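Local coordinates for protein putative Phosphate (Eubacterium rectale, PDB 3DAO) that is a putative phosphatase of the haloacid dehalogenase-like hydrolase family, probably cleaving phosphate groups from a substrate that is not yet known, at residues T26-T31 with F70-P75; G87-T92 with D165-T170. All coordinates share one frame; numbering follows the deposited sequence.

Interaction 1: residues T26-T31 with F70-P75; sequences TDIDGT and FKLFAP
Ile28 meets Leu72 and Phe73 at the end of helix 66-72, and Phe73 is the first residue to leave helical geometry. Ile28 CB points toward this helix end. Its two branches then take different partners. CG1 lies beside the backbone N (chi1 -58°), which leaves CG2 anti to it; CG2 runs tip to tip into Leu72. Ile28 CG2 and Leu72 CD2 are 3.5 Å apart, tighter than a usual carbon contact. The other branch continues extended through CG1 to CD1. That methyl comes to the edge of the Phe73 ring, near its plane, with Ile28 CD1 4.1 Å from Phe73 CE1. Val60 of strand 57-61 touches both Ile28 and Phe73.

Beside this apolar side chain the loop turns sharply. Thr31 N bonds to Ile28 O at 3.0 Å, and Thr31 OG1 reaches Asp27 OD1 at 2.6 Å from above the carboxylate plane. Asp27 and Asp29 flank Ile28 in a DxDx(T/V) pattern, consistent with HAD motif I. Asp27 also pairs with Lys212, and Asp29 with Arg64.

No hydrogen bond joins the two segments. The contact rests on buried hydrocarbon alone, while the aspartates before and after Ile28 turn to polar partners.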
loop_
_atom_site.group_PDB
_atom_site.type_symbol
_atom_site.label_atom_id
_atom_site.label_comp_id
_atom_site.label_asym_id
_atom_site.label_seq_id
_atom_site.Cartn_x
_atom_site.Cartn_y
_atom_site.Cartn_z
ATOM N N THR A 26 -3.842 4.803 9.625
ATOM C CA THR A 26 -3.748 5.913 8.702
ATOM C C THR A 26 -2.866 5.597 7.520
ATOM O O THR A 26 -1.874 4.861 7.659
ATOM C CB THR A 26 -3.214 7.205 9.395
ATOM O OG1 THR A 26 -3.217 8.290 8.459
ATOM C CG2 THR A 26 -1.780 7.039 9.928
ATOM N N ASP A 27 -3.271 6.075 6.328
ATOM C CA ASP A 27 -2.334 6.029 5.207
ATOM C C ASP A 27 -1.444 7.270 5.331
ATOM O O ASP A 27 -1.551 8.046 6.287
ATOM C CB ASP A 27 -2.899 5.726 3.782
ATOM C CG ASP A 27 -3.998 6.641 3.333
ATOM O OD1 ASP A 27 -4.270 7.636 4.023
ATOM O OD2 ASP A 27 -4.575 6.356 2.234
ATOM N N ILE A 28 -0.554 7.424 4.377
ATOM C CA ILE A 28 0.472 8.417 4.469
ATOM C C ILE A 28 0.414 9.482 3.406
ATOM O O ILE A 28 0.309 10.690 3.687
ATOM C CB ILE A 28 1.857 7.701 4.365
ATOM C CG1 ILE A 28 1.986 6.656 5.491
ATOM C CG2 ILE A 28 3.010 8.704 4.380
ATOM C CD1 ILE A 28 3.234 5.798 5.419
ATOM N N ASP A 29 0.518 9.010 2.180
ATOM C CA ASP A 29 0.660 9.905 1.029
ATOM C C ASP A 29 -0.587 10.670 0.654
ATOM O O ASP A 29 -1.588 10.128 0.176
ATOM C CB ASP A 29 1.246 9.157 -0.147
ATOM C CG ASP A 29 2.678 8.697 0.119
ATOM O OD1 ASP A 29 3.576 9.536 0.335
ATOM O OD2 ASP A 29 2.910 7.479 0.059
ATOM N N GLY A 30 -0.496 11.963 0.910
ATOM C CA GLY A 30 -1.596 12.878 0.659
ATOM C C GLY A 30 -2.496 12.961 1.861
ATOM O O GLY A 30 -3.486 13.666 1.845
ATOM N N THR A 31 -2.137 12.229 2.912
ATOM C CA THR A 31 -2.937 12.214 4.159
ATOM C C THR A 31 -2.188 12.912 5.282
ATOM O O THR A 31 -2.710 13.830 5.906
ATOM C CB THR A 31 -3.290 10.774 4.582
ATOM O OG1 THR A 31 -4.166 10.201 3.591
ATOM C CG2 THR A 31 -3.992 10.723 5.902
ATOM N N PHE A 70 9.152 2.831 7.581
ATOM C CA PHE A 70 9.987 2.618 8.791
ATOM C C PHE A 70 10.894 3.831 8.958
ATOM O O PHE A 70 11.187 4.262 10.074
ATOM C CB PHE A 70 10.782 1.324 8.651
ATOM C CG PHE A 70 11.156 0.646 9.951
ATOM C CD1 PHE A 70 10.209 0.396 10.943
ATOM C CD2 PHE A 70 12.438 0.117 10.108
ATOM C CE1 PHE A 70 10.554 -0.299 12.092
ATOM C CE2 PHE A 70 12.771 -0.589 11.225
ATOM C CZ PHE A 70 11.843 -0.776 12.230
ATOM N N LYS A 71 11.280 4.417 7.827
ATOM C CA LYS A 71 12.130 5.633 7.856
ATOM C C LYS A 71 11.333 6.888 8.239
ATOM O O LYS A 71 11.742 7.680 9.073
ATOM C CB LYS A 71 12.819 5.858 6.503
ATOM C CG LYS A 71 13.909 4.860 6.180
ATOM C CD LYS A 71 14.476 5.132 4.772
ATOM C CE LYS A 71 15.268 3.963 4.223
ATOM N NZ LYS A 71 15.590 4.182 2.766
ATOM N N LEU A 72 10.158 7.041 7.657
ATOM C CA LEU A 72 9.352 8.213 7.921
ATOM C C LEU A 72 8.973 8.299 9.419
ATOM O O LEU A 72 8.903 9.377 9.994
ATOM C CB LEU A 72 8.084 8.190 7.077
ATOM C CG LEU A 72 7.155 9.398 7.170
ATOM C CD1 LEU A 72 7.838 10.635 6.600
ATOM C CD2 LEU A 72 5.808 9.079 6.443
ATOM N N PHE A 73 8.752 7.145 10.027
ATOM C CA PHE A 73 8.341 7.082 11.432
ATOM C C PHE A 73 9.509 6.705 12.371
ATOM O O PHE A 73 9.321 6.215 13.494
ATOM C CB PHE A 73 7.179 6.117 11.630
ATOM C CG PHE A 73 5.868 6.617 11.076
ATOM C CD1 PHE A 73 5.543 6.395 9.740
ATOM C CD2 PHE A 73 4.978 7.301 11.873
ATOM C CE1 PHE A 73 4.337 6.841 9.232
ATOM C CE2 PHE A 73 3.776 7.776 11.362
ATOM C CZ PHE A 73 3.455 7.534 10.040
ATOM N N ALA A 74 10.704 6.965 11.883
ATOM C CA ALA A 74 11.941 6.561 12.558
ATOM C C ALA A 74 11.966 6.773 14.085
ATOM O O ALA A 74 12.361 5.867 14.808
ATOM C CB ALA A 74 13.168 7.251 11.925
ATOM N N PRO A 75 11.530 7.943 14.563
ATOM C CA PRO A 75 11.665 8.207 16.033
ATOM C C PRO A 75 10.864 7.294 16.930
ATOM O O PRO A 75 11.239 7.085 18.097
ATOM C CB PRO A 75 11.219 9.670 16.166
ATOM C CG PRO A 75 11.447 10.288 14.819
ATOM C CD PRO A 75 11.150 9.155 13.827
#

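Interaction 2: residues G87-T92 with D165-T170; sequences GTVVRT and DIIKFT
Ile167 meets Thr88 and Val89, and no flat side chain lies between them. Of the flat groups, the Phe169 ring packs on helix 104-117, and the Arg91 guanidinium lies further along strand 89-91. At its edge, Arg91 NE bonds to Thr92 O at 3.0 Å, almost straight and in the guanidinium plane. Arg91 NH2 adds a weak bond to the same oxygen. The group also makes a cation-pi contact with Phe66.

Across the contact, Ile167 crosses Thr88 obliquely and Val89 at about a right angle. Its CG1 sits between the backbone N and carbonyl carbon (chi1 61°), and the chain extends from there to CD1. Ile167 CD1 lies 3.3 Å from Thr88 OG1 and 3.9 Å from Val89 CG2. Thr88 OG1 hydrogen-bonds with Asp85 O, and the methyl only packs against it. Thr88 CB and Ile167 CB approach to 3.9 Å, and Thr88 CG2 lies 3.7 Å from Ile167 O, which accepts a bond from Asn206 ND2.

With an alanine here instead of Ile167, the CG1-CD1 arm and CG2 are gone, and a gap would probably open against Thr88 and Val89.

Each side forms a classic beta bulge, Thr88-Val89 opposite Thr84 and Ile167-Lys168 opposite strand 122-126. The contact joins the sheet of the Rossmann-like core to the second sheet, consistent with a HAD core-cap interface.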
loop_
_atom_site.group_PDB
_atom_site.type_symbol
_atom_site.label_atom_id
_atom_site.label_comp_id
_atom_site.label_asym_id
_atom_site.label_seq_id
_atom_site.Cartn_x
_atom_site.Cartn_y
_atom_site.Cartn_z
ATOM N N GLY A 87 -1.381 -3.486 1.354
ATOM C CA GLY A 87 -2.080 -4.568 2.050
ATOM C C GLY A 87 -1.573 -5.979 1.824
ATOM O O GLY A 87 -2.195 -6.927 2.273
ATOM N N THR A 88 -0.422 -6.123 1.172
ATOM C CA THR A 88 0.135 -7.438 0.869
ATOM C C THR A 88 1.084 -7.953 1.953
ATOM O O THR A 88 1.430 -9.142 1.994
ATOM C CB THR A 88 0.875 -7.461 -0.482
ATOM O OG1 THR A 88 1.879 -6.437 -0.514
ATOM C CG2 THR A 88 -0.108 -7.304 -1.656
ATOM N N VAL A 89 1.463 -7.035 2.854
ATOM C CA VAL A 89 2.323 -7.379 4.003
ATOM C C VAL A 89 1.860 -6.640 5.254
ATOM O O VAL A 89 1.544 -5.438 5.193
ATOM C CB VAL A 89 3.790 -7.002 3.763
ATOM C CG1 VAL A 89 4.708 -7.604 4.851
ATOM C CG2 VAL A 89 4.260 -7.416 2.365
ATOM N N VAL A 90 1.791 -7.414 6.338
ATOM C CA VAL A 90 1.451 -6.958 7.684
ATOM C C VAL A 90 2.606 -7.391 8.606
ATOM O O VAL A 90 2.959 -8.568 8.689
ATOM C CB VAL A 90 0.160 -7.589 8.203
ATOM C CG1 VAL A 90 -0.205 -7.051 9.610
ATOM C CG2 VAL A 90 -1.007 -7.430 7.216
ATOM N N ARG A 91 3.190 -6.427 9.299
ATOM C CA ARG A 91 4.366 -6.697 10.114
ATOM C C ARG A 91 4.548 -5.768 11.302
ATOM O O ARG A 91 4.017 -4.633 11.367
ATOM C CB ARG A 91 5.626 -6.659 9.229
ATOM C CG ARG A 91 5.982 -5.336 8.527
ATOM C CD ARG A 91 7.379 -5.539 7.933
ATOM N NE ARG A 91 8.290 -5.823 9.049
ATOM C CZ ARG A 91 9.532 -6.263 8.943
ATOM N NH1 ARG A 91 10.079 -6.561 7.747
ATOM N NH2 ARG A 91 10.217 -6.440 10.054
ATOM N N THR A 92 5.324 -6.287 12.234
ATOM C CA THR A 92 5.712 -5.556 13.414
ATOM C C THR A 92 7.062 -5.017 13.010
ATOM O O THR A 92 7.543 -5.286 11.919
ATOM C CB THR A 92 5.836 -6.455 14.693
ATOM O OG1 THR A 92 7.083 -7.148 14.659
ATOM C CG2 THR A 92 4.697 -7.461 14.810
ATOM N N ASP A 165 7.546 -15.291 -2.076
ATOM C CA ASP A 165 7.198 -13.943 -1.631
ATOM C C ASP A 165 6.960 -12.903 -2.715
ATOM O O ASP A 165 7.266 -11.747 -2.504
ATOM C CB ASP A 165 8.274 -13.425 -0.685
ATOM C CG ASP A 165 9.649 -13.324 -1.321
ATOM O OD1 ASP A 165 9.837 -13.780 -2.469
ATOM O OD2 ASP A 165 10.570 -12.769 -0.669
ATOM N N ILE A 166 6.471 -13.338 -3.872
ATOM C CA ILE A 166 6.061 -12.391 -4.927
ATOM C C ILE A 166 4.712 -11.823 -4.510
ATOM O O ILE A 166 3.682 -12.519 -4.442
ATOM C CB ILE A 166 6.027 -13.028 -6.343
ATOM C CG1 ILE A 166 7.423 -13.553 -6.722
ATOM C CG2 ILE A 166 5.539 -12.020 -7.338
ATOM C CD1 ILE A 166 8.518 -12.566 -6.659
ATOM N N ILE A 167 4.730 -10.523 -4.214
ATOM C CA ILE A 167 3.557 -9.818 -3.738
ATOM C C ILE A 167 2.909 -8.932 -4.779
ATOM O O ILE A 167 1.750 -8.524 -4.640
ATOM C CB ILE A 167 3.834 -8.999 -2.414
ATOM C CG1 ILE A 167 4.916 -7.937 -2.629
ATOM C CG2 ILE A 167 4.068 -9.976 -1.210
ATOM C CD1 ILE A 167 5.031 -6.943 -1.458
ATOM N N LYS A 168 3.622 -8.710 -5.881
ATOM C CA LYS A 168 3.065 -7.872 -6.963
ATOM C C LYS A 168 3.728 -8.196 -8.293
ATOM O O LYS A 168 4.912 -8.435 -8.347
ATOM C CB LYS A 168 3.279 -6.391 -6.673
ATOM C CG LYS A 168 2.729 -5.453 -7.785
ATOM C CD LYS A 168 2.838 -3.996 -7.408
ATOM C CE LYS A 168 4.286 -3.529 -7.321
ATOM N NZ LYS A 168 4.334 -2.046 -7.014
ATOM N N PHE A 169 2.897 -8.247 -9.324
ATOM C CA PHE A 169 3.351 -8.391 -10.698
ATOM C C PHE A 169 2.802 -7.163 -11.410
ATOM O O PHE A 169 1.604 -6.872 -11.352
ATOM C CB PHE A 169 2.847 -9.668 -11.351
ATOM C CG PHE A 169 3.193 -9.756 -12.835
ATOM C CD1 PHE A 169 4.339 -10.359 -13.251
ATOM C CD2 PHE A 169 2.345 -9.229 -13.784
ATOM C CE1 PHE A 169 4.673 -10.422 -14.596
ATOM C CE2 PHE A 169 2.668 -9.315 -15.136
ATOM C CZ PHE A 169 3.838 -9.921 -15.522
ATOM N N THR A 170 3.699 -6.447 -12.066
ATOM C CA THR A 170 3.368 -5.206 -12.716
ATOM C C THR A 170 3.754 -5.166 -14.185
ATOM O O THR A 170 4.875 -5.527 -14.562
ATOM C CB THR A 170 4.118 -4.055 -12.012
ATOM O OG1 THR A 170 3.625 -3.931 -10.658
ATOM C CG2 THR A 170 3.922 -2.708 -12.736
#

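In the fold
From the N terminus, strand 23-26 leads into the loop of interaction 1. The chain then runs through helix 42-53 and strand 57-61 to helix 66-72, whose end closes this first loop within the core. Interaction 2 opens later, at 87-92 near the edge of the core sheet. The chain passes strand 96-99 and enters the second sheet, where 165-170 comes up against 87-92 and closes a longer loop. The two contacts follow in series and neither nest nor cross. The centres of interactions 1 and 2 are about 18 Å apart, and the nearest atoms of interactions 1 and 2 about 6 Å. Interaction 1 ties parts of the core to each other, while interaction 2 ties the core to the probable cap.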